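Local coordinates for protein PTS system, IIabc component (Clostridium difficile, PDB 3IPJ) that probably serves as the cytoplasmic EIIB domain of a sugar-transporting phosphotransferase system permease, passing a phosphoryl group through a phosphocysteine to the incoming sugar, possibly trehalose, at residues K5-I9 with K49-V53; E12-I16 with K46-V50; I17-I23 with V34-D38; T26-L32 with V72-Y76. One frame throughout, in Å; residues are numbered along the deposited sequence.

Contact 1 (K5-I9 with K49-V53); sequences KYNKI and KVDEV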
loop_
_atom_site.group_PDB
_atom_site.type_symbol
_atom_site.label_atom_id
_atom_site.label_comp_id
_atom_site.label_asym_id
_atom_site.label_seq_id
_atom_site.Cartn_x
_atom_site.Cartn_y
_atom_site.Cartn_z
ATOM N N LYS A 5 -3.311 3.157 -14.283
ATOM C CA LYS A 5 -4.327 2.742 -13.340
ATOM C C LYS A 5 -3.745 2.487 -11.978
ATOM O O LYS A 5 -4.318 2.901 -10.980
ATOM C CB LYS A 5 -5.031 1.455 -13.889
ATOM C CG LYS A 5 -6.055 0.805 -12.918
ATOM C CD LYS A 5 -6.622 -0.495 -13.544
ATOM C CE LYS A 5 -7.368 -1.427 -12.532
ATOM N NZ LYS A 5 -8.793 -0.900 -12.283
ATOM N N TYR A 6 -2.586 1.817 -11.972
ATOM C CA TYR A 6 -2.015 1.295 -10.700
ATOM C C TYR A 6 -1.230 2.319 -9.922
ATOM O O TYR A 6 -1.148 2.286 -8.671
ATOM C CB TYR A 6 -1.185 0.034 -10.920
ATOM C CG TYR A 6 -2.069 -1.019 -11.545
ATOM C CD1 TYR A 6 -3.083 -1.667 -10.808
ATOM C CD2 TYR A 6 -1.937 -1.317 -12.902
ATOM C CE1 TYR A 6 -3.895 -2.580 -11.418
ATOM C CE2 TYR A 6 -2.767 -2.229 -13.509
ATOM C CZ TYR A 6 -3.725 -2.855 -12.765
ATOM O OH TYR A 6 -4.547 -3.710 -13.426
ATOM N N ASN A 7 -0.642 3.240 -10.670
ATOM C CA ASN A 7 0.035 4.382 -10.056
ATOM C C ASN A 7 -0.963 5.404 -9.465
ATOM O O ASN A 7 -0.658 5.976 -8.416
ATOM C CB ASN A 7 0.992 4.986 -11.062
ATOM C CG ASN A 7 1.843 6.059 -10.468
ATOM O OD1 ASN A 7 1.553 7.235 -10.676
ATOM N ND2 ASN A 7 2.916 5.671 -9.718
ATOM N N LYS A 8 -2.151 5.578 -10.067
ATOM C CA LYS A 8 -3.232 6.429 -9.479
ATOM C C LYS A 8 -3.740 5.862 -8.132
ATOM O O LYS A 8 -3.816 6.566 -7.148
ATOM C CB LYS A 8 -4.426 6.593 -10.421
ATOM C CG LYS A 8 -4.043 7.188 -11.740
ATOM C CD LYS A 8 -5.200 7.159 -12.734
ATOM C CE LYS A 8 -6.484 7.616 -12.096
ATOM N NZ LYS A 8 -6.619 9.120 -12.136
ATOM N N ILE A 9 -4.089 4.575 -8.105
ATOM C CA ILE A 9 -4.399 3.917 -6.845
ATOM C C ILE A 9 -3.254 4.098 -5.805
ATOM O O ILE A 9 -3.498 4.512 -4.687
ATOM C CB ILE A 9 -4.698 2.387 -7.076
ATOM C CG1 ILE A 9 -5.906 2.211 -8.059
ATOM C CG2 ILE A 9 -4.860 1.634 -5.715
ATOM C CD1 ILE A 9 -6.070 0.780 -8.711
ATOM N N LYS A 49 -13.043 3.586 -0.829
ATOM C CA LYS A 49 -13.582 4.155 -2.092
ATOM C C LYS A 49 -12.562 4.162 -3.240
ATOM O O LYS A 49 -12.963 4.419 -4.390
ATOM C CB LYS A 49 -14.092 5.582 -1.859
ATOM C CG LYS A 49 -15.397 5.575 -1.059
ATOM C CD LYS A 49 -15.723 6.926 -0.503
ATOM C CE LYS A 49 -17.114 6.860 0.041
ATOM N NZ LYS A 49 -18.095 7.412 -0.932
ATOM N N VAL A 50 -11.256 3.903 -2.944
ATOM C CA VAL A 50 -10.245 3.851 -3.991
ATOM C C VAL A 50 -10.490 2.647 -4.964
ATOM O O VAL A 50 -10.900 1.554 -4.523
ATOM C CB VAL A 50 -8.862 3.820 -3.345
ATOM C CG1 VAL A 50 -7.763 3.726 -4.424
ATOM C CG2 VAL A 50 -8.696 5.096 -2.431
ATOM N N ASP A 51 -10.308 2.882 -6.276
ATOM C CA ASP A 51 -10.372 1.839 -7.318
ATOM C C ASP A 51 -9.640 0.551 -6.874
ATOM O O ASP A 51 -8.483 0.607 -6.370
ATOM C CB ASP A 51 -9.781 2.424 -8.617
ATOM C CG ASP A 51 -9.982 1.545 -9.845
ATOM O OD1 ASP A 51 -11.010 0.841 -9.893
ATOM O OD2 ASP A 51 -9.115 1.591 -10.781
ATOM N N GLU A 52 -10.340 -0.576 -7.028
ATOM C CA GLU A 52 -9.816 -1.901 -6.761
ATOM C C GLU A 52 -9.741 -2.255 -5.290
ATOM O O GLU A 52 -9.404 -3.408 -4.970
ATOM C CB GLU A 52 -8.410 -2.113 -7.410
ATOM C CG GLU A 52 -8.394 -2.174 -8.945
ATOM C CD GLU A 52 -9.574 -2.996 -9.521
ATOM O OE1 GLU A 52 -9.895 -4.104 -9.034
ATOM O OE2 GLU A 52 -10.202 -2.507 -10.499
ATOM N N VAL A 53 -10.012 -1.307 -4.387
ATOM C CA VAL A 53 -9.904 -1.668 -2.939
ATOM C C VAL A 53 -11.129 -2.486 -2.534
ATOM O O VAL A 53 -12.256 -2.005 -2.585
ATOM C CB VAL A 53 -9.753 -0.473 -2.005
ATOM C CG1 VAL A 53 -9.765 -0.980 -0.543
ATOM C CG2 VAL A 53 -8.471 0.348 -2.343
HETATM O O HOH W 1 -7.248 3.861 -10.989
#

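Contact 2 (E12-I16 with K46-V50); sequences ELIKI and KVEKV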
loop_
_atom_site.group_PDB
_atom_site.type_symbol
_atom_site.label_atom_id
_atom_site.label_comp_id
_atom_site.label_asym_id
_atom_site.label_seq_id
_atom_site.Cartn_x
_atom_site.Cartn_y
_atom_site.Cartn_z
ATOM N N GLU A 12 -3.333 7.632 -4.566
ATOM C CA GLU A 12 -4.511 7.930 -3.741
ATOM C C GLU A 12 -4.298 7.305 -2.383
ATOM O O GLU A 12 -4.576 7.943 -1.353
ATOM C CB GLU A 12 -5.796 7.444 -4.362
ATOM C CG GLU A 12 -6.171 8.385 -5.520
ATOM C CD GLU A 12 -7.433 8.010 -6.376
ATOM O OE1 GLU A 12 -8.393 7.421 -5.807
ATOM O OE2 GLU A 12 -7.482 8.378 -7.632
ATOM N N LEU A 13 -3.814 6.053 -2.362
ATOM C CA LEU A 13 -3.574 5.366 -1.091
ATOM C C LEU A 13 -2.564 6.139 -0.230
ATOM O O LEU A 13 -2.858 6.407 0.962
ATOM C CB LEU A 13 -3.152 3.898 -1.337
ATOM C CG LEU A 13 -4.316 3.049 -1.835
ATOM C CD1 LEU A 13 -3.837 1.580 -2.134
ATOM C CD2 LEU A 13 -5.546 3.107 -0.931
ATOM N N ILE A 14 -1.412 6.513 -0.809
ATOM C CA ILE A 14 -0.368 7.259 -0.049
ATOM C C ILE A 14 -0.992 8.569 0.483
ATOM O O ILE A 14 -0.756 8.946 1.658
ATOM C CB ILE A 14 0.913 7.638 -0.888
ATOM C CG1 ILE A 14 1.564 6.461 -1.629
ATOM C CG2 ILE A 14 1.957 8.261 -0.007
ATOM C CD1 ILE A 14 1.589 5.247 -0.889
ATOM N N LYS A 15 -1.762 9.267 -0.371
ATOM C CA LYS A 15 -2.350 10.491 0.028
ATOM C C LYS A 15 -3.344 10.361 1.215
ATOM O O LYS A 15 -3.384 11.209 2.111
ATOM C CB LYS A 15 -3.075 11.115 -1.113
ATOM C CG LYS A 15 -3.592 12.507 -0.752
ATOM C CD LYS A 15 -4.368 13.122 -1.951
ATOM C CE LYS A 15 -5.429 12.108 -2.465
ATOM N NZ LYS A 15 -5.731 12.056 -3.950
ATOM N N ILE A 16 -4.143 9.305 1.227
ATOM C CA ILE A 16 -5.054 9.147 2.320
ATOM C C ILE A 16 -4.371 8.690 3.639
ATOM O O ILE A 16 -4.756 9.118 4.731
ATOM C CB ILE A 16 -6.133 8.160 1.896
ATOM C CG1 ILE A 16 -6.876 8.697 0.665
ATOM C CG2 ILE A 16 -7.128 7.931 3.003
ATOM C CD1 ILE A 16 -7.628 7.566 -0.074
ATOM N N LYS A 46 -12.483 6.626 3.054
ATOM C CA LYS A 46 -11.893 7.151 1.839
ATOM C C LYS A 46 -10.989 6.117 1.207
ATOM O O LYS A 46 -10.904 6.037 -0.026
ATOM C CB LYS A 46 -11.051 8.410 2.094
ATOM C CG LYS A 46 -11.705 9.688 1.773
ATOM C CD LYS A 46 -10.997 10.753 2.585
ATOM C CE LYS A 46 -11.511 12.188 2.314
ATOM N NZ LYS A 46 -10.703 13.298 2.978
ATOM N N VAL A 47 -10.277 5.347 2.035
ATOM C CA VAL A 47 -9.510 4.264 1.471
ATOM C C VAL A 47 -10.378 3.251 0.742
ATOM O O VAL A 47 -10.043 2.830 -0.349
ATOM C CB VAL A 47 -8.641 3.533 2.514
ATOM C CG1 VAL A 47 -7.859 2.442 1.794
ATOM C CG2 VAL A 47 -7.662 4.560 3.211
ATOM N N GLU A 48 -11.510 2.899 1.311
ATOM C CA GLU A 48 -12.358 1.874 0.767
ATOM C C GLU A 48 -12.920 2.279 -0.591
ATOM O O GLU A 48 -13.260 1.422 -1.398
ATOM C CB GLU A 48 -13.548 1.731 1.684
ATOM C CG GLU A 48 -13.265 1.005 2.954
ATOM C CD GLU A 48 -14.556 0.790 3.783
ATOM O OE1 GLU A 48 -15.504 1.642 3.633
ATOM O OE2 GLU A 48 -14.649 -0.236 4.556
ATOM N N LYS A 49 -13.043 3.586 -0.829
ATOM C CA LYS A 49 -13.582 4.155 -2.092
ATOM C C LYS A 49 -12.562 4.162 -3.240
ATOM O O LYS A 49 -12.963 4.419 -4.390
ATOM C CB LYS A 49 -14.092 5.582 -1.859
ATOM C CG LYS A 49 -15.397 5.575 -1.059
ATOM C CD LYS A 49 -15.723 6.926 -0.503
ATOM C CE LYS A 49 -17.114 6.860 0.041
ATOM N NZ LYS A 49 -18.095 7.412 -0.932
ATOM N N VAL A 50 -11.256 3.903 -2.944
ATOM C CA VAL A 50 -10.245 3.851 -3.991
ATOM C C VAL A 50 -10.490 2.647 -4.964
ATOM O O VAL A 50 -10.900 1.554 -4.523
ATOM C CB VAL A 50 -8.862 3.820 -3.345
ATOM C CG1 VAL A 50 -7.763 3.726 -4.424
ATOM C CG2 VAL A 50 -8.696 5.096 -2.431
#

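Contact 3 (I17-I23 with V34-D38); sequences IGEDNII and VMVKD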
loop_
_atom_site.group_PDB
_atom_site.type_symbol
_atom_site.label_atom_id
_atom_site.label_comp_id
_atom_site.label_asym_id
_atom_site.label_seq_id
_atom_site.Cartn_x
_atom_site.Cartn_y
_atom_site.Cartn_z
ATOM N N ILE A 17 -3.384 7.816 3.544
ATOM C CA ILE A 17 -2.668 7.309 4.744
ATOM C C ILE A 17 -1.788 8.450 5.267
ATOM O O ILE A 17 -1.720 8.704 6.458
ATOM C CB ILE A 17 -1.837 6.073 4.359
ATOM C CG1 ILE A 17 -2.772 4.930 3.912
ATOM C CG2 ILE A 17 -0.812 5.661 5.448
ATOM C CD1 ILE A 17 -2.048 3.777 3.166
ATOM N N GLY A 18 -1.163 9.195 4.375
ATOM C CA GLY A 18 -0.253 10.264 4.755
ATOM C C GLY A 18 1.157 9.789 4.482
ATOM O O GLY A 18 1.593 8.806 5.083
ATOM N N GLU A 19 1.924 10.498 3.649
ATOM C CA GLU A 19 3.248 9.975 3.315
ATOM C C GLU A 19 4.164 9.725 4.548
ATOM O O GLU A 19 4.870 8.702 4.655
ATOM C CB GLU A 19 3.951 10.889 2.327
ATOM C CG GLU A 19 5.332 10.373 2.007
ATOM C CD GLU A 19 6.325 11.444 1.477
ATOM O OE1 GLU A 19 5.890 12.438 0.772
ATOM O OE2 GLU A 19 7.566 11.235 1.774
ATOM N N ASP A 20 4.166 10.682 5.475
ATOM C CA ASP A 20 5.076 10.595 6.613
ATOM C C ASP A 20 4.413 9.814 7.767
ATOM O O ASP A 20 4.996 9.674 8.853
ATOM C CB ASP A 20 5.689 11.977 6.991
ATOM C CG ASP A 20 4.748 12.883 7.795
ATOM O OD1 ASP A 20 3.514 12.554 7.910
ATOM O OD2 ASP A 20 5.248 13.942 8.333
ATOM N N ASN A 21 3.225 9.250 7.480
ATOM C CA ASN A 21 2.580 8.318 8.411
ATOM C C ASN A 21 2.990 6.843 8.123
ATOM O O ASN A 21 2.507 5.919 8.799
ATOM C CB ASN A 21 1.033 8.477 8.325
ATOM C CG ASN A 21 0.229 7.801 9.521
ATOM O OD1 ASN A 21 0.764 7.586 10.608
ATOM N ND2 ASN A 21 -1.070 7.536 9.289
ATOM N N ILE A 22 3.847 6.626 7.122
ATOM C CA ILE A 22 4.195 5.275 6.655
ATOM C C ILE A 22 5.537 4.898 7.242
ATOM O O ILE A 22 6.511 5.653 7.055
ATOM C CB ILE A 22 4.250 5.225 5.083
ATOM C CG1 ILE A 22 2.771 5.352 4.523
ATOM C CG2 ILE A 22 5.108 3.984 4.573
ATOM C CD1 ILE A 22 2.585 5.762 3.091
ATOM N N ILE A 23 5.621 3.779 7.962
ATOM C CA ILE A 23 6.930 3.278 8.433
ATOM C C ILE A 23 7.589 2.449 7.312
ATOM O O ILE A 23 8.751 2.702 6.924
ATOM C CB ILE A 23 6.777 2.425 9.689
ATOM C CG1 ILE A 23 6.187 3.249 10.833
ATOM C CG2 ILE A 23 8.148 1.771 10.095
ATOM C CD1 ILE A 23 5.914 2.399 12.036
ATOM N N VAL A 34 0.663 -1.976 5.073
ATOM C CA VAL A 34 1.386 -0.725 5.394
ATOM C C VAL A 34 1.552 -0.582 6.917
ATOM O O VAL A 34 0.526 -0.464 7.621
ATOM C CB VAL A 34 0.586 0.502 4.922
ATOM C CG1 VAL A 34 1.445 1.770 5.030
ATOM C CG2 VAL A 34 0.139 0.258 3.505
ATOM N N MET A 35 2.801 -0.609 7.423
ATOM C CA MET A 35 3.064 -0.370 8.855
ATOM C C MET A 35 2.957 1.156 8.980
ATOM O O MET A 35 3.710 1.884 8.295
ATOM C CB MET A 35 4.453 -0.846 9.252
ATOM C CG MET A 35 4.604 -2.348 9.059
ATOM S SD MET A 35 3.718 -3.291 10.344
ATOM C CE MET A 35 5.119 -3.826 11.283
ATOM N N VAL A 36 1.987 1.633 9.790
ATOM C CA VAL A 36 1.734 3.060 9.930
ATOM C C VAL A 36 2.074 3.555 11.374
ATOM O O VAL A 36 2.011 2.808 12.335
ATOM C CB VAL A 36 0.284 3.412 9.521
ATOM C CG1 VAL A 36 0.070 3.194 7.995
ATOM C CG2 VAL A 36 -0.803 2.634 10.386
ATOM N N LYS A 37 2.426 4.837 11.485
ATOM C CA LYS A 37 2.668 5.485 12.759
ATOM C C LYS A 37 1.390 5.708 13.582
ATOM O O LYS A 37 1.326 5.438 14.793
ATOM C CB LYS A 37 3.432 6.803 12.545
ATOM C CG LYS A 37 4.762 6.581 11.758
ATOM C CD LYS A 37 5.440 7.893 11.491
ATOM C CE LYS A 37 6.414 7.843 10.301
ATOM N NZ LYS A 37 7.109 9.187 10.256
ATOM N N ASP A 38 0.350 6.172 12.919
ATOM C CA ASP A 38 -0.927 6.515 13.578
ATOM C C ASP A 38 -2.141 6.101 12.699
ATOM O O ASP A 38 -2.533 6.809 11.747
ATOM C CB ASP A 38 -0.900 8.034 13.834
ATOM C CG ASP A 38 -2.072 8.547 14.628
ATOM O OD1 ASP A 38 -2.850 7.729 15.158
ATOM O OD2 ASP A 38 -2.177 9.799 14.745
#

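Contact 4 (T26-L32 with V72-Y76); sequences THCATRL and VNKVY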
loop_
_atom_site.group_PDB
_atom_site.type_symbol
_atom_site.label_atom_id
_atom_site.label_comp_id
_atom_site.label_asym_id
_atom_site.label_seq_id
_atom_site.Cartn_x
_atom_site.Cartn_y
_atom_site.Cartn_z
ATOM N N THR A 26 4.901 -3.638 2.596
ATOM C CA THR A 26 5.125 -4.886 1.844
ATOM C C THR A 26 3.771 -5.356 1.338
ATOM O O THR A 26 2.797 -4.577 1.331
ATOM C CB THR A 26 5.776 -5.979 2.686
ATOM O OG1 THR A 26 6.245 -7.026 1.806
ATOM C CG2 THR A 26 4.786 -6.482 3.811
ATOM N N HIS A 27 3.683 -6.616 0.949
ATOM C CA HIS A 27 2.428 -7.123 0.446
ATOM C C HIS A 27 2.343 -8.618 0.596
ATOM O O HIS A 27 3.347 -9.256 0.818
ATOM C CB HIS A 27 2.194 -6.681 -1.048
ATOM C CG HIS A 27 2.967 -7.495 -2.049
ATOM N ND1 HIS A 27 4.238 -7.158 -2.482
ATOM C CD2 HIS A 27 2.657 -8.657 -2.659
ATOM C CE1 HIS A 27 4.667 -8.065 -3.332
ATOM N NE2 HIS A 27 3.731 -8.990 -3.450
ATOM N N CYS A 28 1.150 -9.191 0.526
ATOM C CA CYS A 28 1.039 -10.656 0.393
ATOM C C CYS A 28 0.356 -10.898 -0.968
ATOM O O CYS A 28 0.423 -10.053 -1.884
ATOM C CB CYS A 28 0.276 -11.334 1.562
ATOM S SG CYS A 28 -1.476 -10.773 1.743
ATOM N N ALA A 29 -0.320 -12.040 -1.108
ATOM C CA ALA A 29 -0.870 -12.393 -2.402
ATOM C C ALA A 29 -2.025 -11.506 -2.717
ATOM O O ALA A 29 -2.351 -11.356 -3.895
ATOM C CB ALA A 29 -1.283 -13.912 -2.432
ATOM N N THR A 30 -2.691 -10.948 -1.689
ATOM C CA THR A 30 -3.936 -10.206 -1.979
ATOM C C THR A 30 -3.942 -8.849 -1.301
ATOM O O THR A 30 -4.791 -8.020 -1.639
ATOM C CB THR A 30 -5.170 -11.005 -1.555
ATOM O OG1 THR A 30 -5.036 -11.321 -0.156
ATOM C CG2 THR A 30 -5.173 -12.309 -2.324
ATOM N N ARG A 31 -3.037 -8.615 -0.330
ATOM C CA ARG A 31 -3.092 -7.353 0.412
ATOM C C ARG A 31 -1.796 -6.513 0.370
ATOM O O ARG A 31 -0.684 -7.021 0.454
ATOM C CB ARG A 31 -3.523 -7.588 1.888
ATOM C CG ARG A 31 -4.649 -8.538 2.056
ATOM C CD ARG A 31 -4.925 -8.716 3.533
ATOM N NE ARG A 31 -6.160 -9.509 3.707
ATOM C CZ ARG A 31 -6.781 -9.688 4.893
ATOM N NH1 ARG A 31 -6.276 -9.142 6.015
ATOM N NH2 ARG A 31 -7.887 -10.433 4.964
ATOM N N LEU A 32 -1.965 -5.216 0.242
ATOM C CA LEU A 32 -0.911 -4.219 0.470
ATOM C C LEU A 32 -0.889 -3.993 1.994
ATOM O O LEU A 32 -1.897 -3.640 2.591
ATOM C CB LEU A 32 -1.305 -2.958 -0.340
ATOM C CG LEU A 32 -0.191 -1.953 -0.522
ATOM C CD1 LEU A 32 0.954 -2.517 -1.435
ATOM C CD2 LEU A 32 -0.784 -0.635 -1.082
ATOM N N VAL A 72 -2.595 -6.458 -6.533
ATOM C CA VAL A 72 -1.741 -6.075 -5.419
ATOM C C VAL A 72 -0.254 -5.859 -5.850
ATOM O O VAL A 72 0.395 -4.914 -5.384
ATOM C CB VAL A 72 -1.884 -7.073 -4.204
ATOM C CG1 VAL A 72 -1.426 -8.450 -4.586
ATOM C CG2 VAL A 72 -1.070 -6.543 -2.971
ATOM N N ASN A 73 0.288 -6.718 -6.733
ATOM C CA ASN A 73 1.700 -6.612 -7.198
ATOM C C ASN A 73 1.959 -5.408 -8.055
ATOM O O ASN A 73 3.040 -4.839 -7.964
ATOM C CB ASN A 73 2.061 -7.844 -8.026
ATOM C CG ASN A 73 1.853 -9.135 -7.258
ATOM O OD1 ASN A 73 2.791 -9.660 -6.661
ATOM N ND2 ASN A 73 0.637 -9.641 -7.253
ATOM N N LYS A 74 0.952 -5.054 -8.910
ATOM C CA LYS A 74 1.034 -3.938 -9.847
ATOM C C LYS A 74 0.997 -2.623 -9.072
ATOM O O LYS A 74 1.686 -1.658 -9.424
ATOM C CB LYS A 74 -0.107 -4.012 -10.856
ATOM C CG LYS A 74 0.001 -5.329 -11.660
ATOM C CD LYS A 74 -1.259 -5.635 -12.582
ATOM C CE LYS A 74 -1.215 -7.115 -13.160
ATOM N NZ LYS A 74 -0.389 -7.343 -14.364
ATOM N N VAL A 75 0.219 -2.601 -7.983
ATOM C CA VAL A 75 0.188 -1.401 -7.104
ATOM C C VAL A 75 1.485 -1.340 -6.302
ATOM O O VAL A 75 2.101 -0.255 -6.142
ATOM C CB VAL A 75 -1.039 -1.384 -6.190
ATOM C CG1 VAL A 75 -0.954 -0.266 -5.096
ATOM C CG2 VAL A 75 -2.287 -1.246 -7.088
ATOM N N TYR A 76 1.945 -2.502 -5.859
ATOM C CA TYR A 76 3.184 -2.497 -5.096
ATOM C C TYR A 76 4.353 -1.929 -5.970
ATOM O O TYR A 76 5.176 -1.144 -5.505
ATOM C CB TYR A 76 3.427 -3.909 -4.568
ATOM C CG TYR A 76 4.581 -3.928 -3.646
ATOM C CD1 TYR A 76 4.493 -3.351 -2.382
ATOM C CD2 TYR A 76 5.790 -4.519 -4.026
ATOM C CE1 TYR A 76 5.603 -3.352 -1.491
ATOM C CE2 TYR A 76 6.892 -4.507 -3.136
ATOM C CZ TYR A 76 6.753 -3.923 -1.891
ATOM O OH TYR A 76 7.780 -3.898 -1.056
HETATM O O HOH W 2 -1.189 -11.411 -6.306
#

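Contact 1 (K5-I9 with K49-V53)
A type II beta turn from V50 to V53, in the loop between helix 44-48 and strand 55-59, meets the first turn of helix 5-17 in this EIIB domain, whose helices pack on one antiparallel sheet. The turn is closed by V53 N donating to V50 O at 3.0 Å, and it sets two acidic side chains, D51 and E52, next to each other facing the helix. K5 answers both. Its long chain runs out fully extended until the last bond, so that NZ lies 2.8 Å from E52 OE2 and 2.9 Å from D51 OD2, a three-residue salt-bridge network in which one ammonium group serves two carboxylates at the surface. E52, at the third position of the turn, has phi 77°, as a type II turn requires. One helical turn on, I9 supplies the apolar part: its CD1 lies 3.4 Å from D51 O and 3.8 Å from E52 CG, and its CG2 meets V50 CG1 at 3.8 Å, a branched side chain filling the gap beneath the charges. Y6 turns instead to helix 71-79, touching I71, K74 and V75. A water bridges the two segments, donating to D51 OD2 at 2.9 Å and to K5 O at 3.1 Å.

Contact 2 (E12-I16 with K46-V50)
Two helices on the same face of the EIIB domain's antiparallel sheet meet here, the second half of helix 5-17 against the last turn of helix 44-48 and the residue V50 beyond it. No hydrogen bond crosses; the joint is made by branched aliphatic side chains. I16 gives most from its helix. Its CA-to-CB bond points at the partner, and with chi1 m and chi2 t the two ends of the side chain spread apart: CG2 reaches V47 CG2 at 3.4 Å, while CD1 comes to 3.6 Å from V50 CG2 and 3.6 Å from K46 O. L13, one turn earlier, starts sideways, but its m,t rotamer, a common one for leucine in helices, carries CD2 across to V47 CG1 at 3.6 Å and V50 CG2 at 4.0 Å. V47 and V50 both hold chi1 near 180°, and being beta-branched they present two methyls on a short, stiff stem, suited to so close an approach. V47 also touches V56 of strand 55-59, so it lies between helix and sheet. K46 sets out toward helix 5-17, but with chi1 at -101°, between the usual wells, and the rest extended, its ammonium leads away; of its side chain the aliphatic base packs, with K46 CB 4.1 Å from I16 CG2. E12, by contrast, points toward the partner, and its carboxylate reaches the contact's edge, where OE1 lies 4.0 Å from V50 CG1.

Contact 3 (I17-I23 with V34-D38)
N21 gathers the polar contacts at the open end of the beta hairpin of strands 22-27 and 31-36. Its side-chain OD1 accepts from D38 N at 2.7 Å and its ND2 donates to D38 O at 3.0 Å, so one amide satisfies both backbone groups of D38; ND2 also donates to I17 O at 3.1 Å, tying in the end of helix 5-17. D38 turns its own carboxylate to the backbone of E40, a residue seen to bind zinc in a structure of this protein, though no zinc is bound to this chain here. The antiparallel ladder follows, with I23 N to M35 O at 2.7 Å and K37 N to N21 O at 2.9 Å flanking the non-hydrogen-bonded pair I22 and V36. Beneath the ladder, I22 CG1 packs on V34 CG1 at 3.9 Å. At the surface I23 CB meets M35 CB at 4.0 Å, while inside, the helix end closes the core through I17 CG2 at 3.7 Å from V36 CG1.

Contact 4 (T26-L32 with V72-Y76)
V72, on helix 71-79, pushes its two methyls into the turn joining strands 22-27 and 31-36. CG1 lies 3.1 Å from A29 O and 3.6 Å from C28 O, while CG2 sits 3.4 Å from R31 C and 3.8 Å from H27 CB; a compact beta-branched residue suits a pocket lined largely by backbone. One turn on, Y76 takes the H27 ring obliquely, with centroids 4.6 Å apart and planes at 52°, and L32 CD1 reaches the edge of the tyrosine at Y76 CD1, 3.8 Å away. L32 CD2 adds V75 CG1 at 4.0 Å. N73 joins the turn through a water, which accepts from N73 ND2 and donates to A29 O, each at 2.7 Å. The turn carries C28, predicted to form the phosphocysteine intermediate and seen to bind zinc in a structure of this protein, though none is bound to this chain here. Its CA-to-CB bond points away from the helix, and C28 SG receives weak hydrogen bonds from T30 N at 3.6 Å and R31 N at 3.4 Å. Amide hydrogens directed at the sulfur are consistent with a site that favours a thiolate and could receive a phosphoryl group, while the helix packs on the turn's other side.

Helix 5-17 comes first in the chain: contact 1 uses its start, contact 2 its later part, and contact 3 begins at its last residue. Contacts 1 and 2, with centres about 8 Å apart, share K49 and V50. Contact 3 is nested inside the loops closed by both, its centre about 18 Å from that of contact 1. Contacts 3 and 4 use the two ends of one beta hairpin, their centres about 16 Å apart on opposite sides of the chain's centre. Contact 4 crosses all the others along the sequence and touches contact 2 through L13 and L32, and contact 1 through Y6 and I9 on V75. One compact domain results, with the predicted phosphocysteine turn at one end of the hairpin.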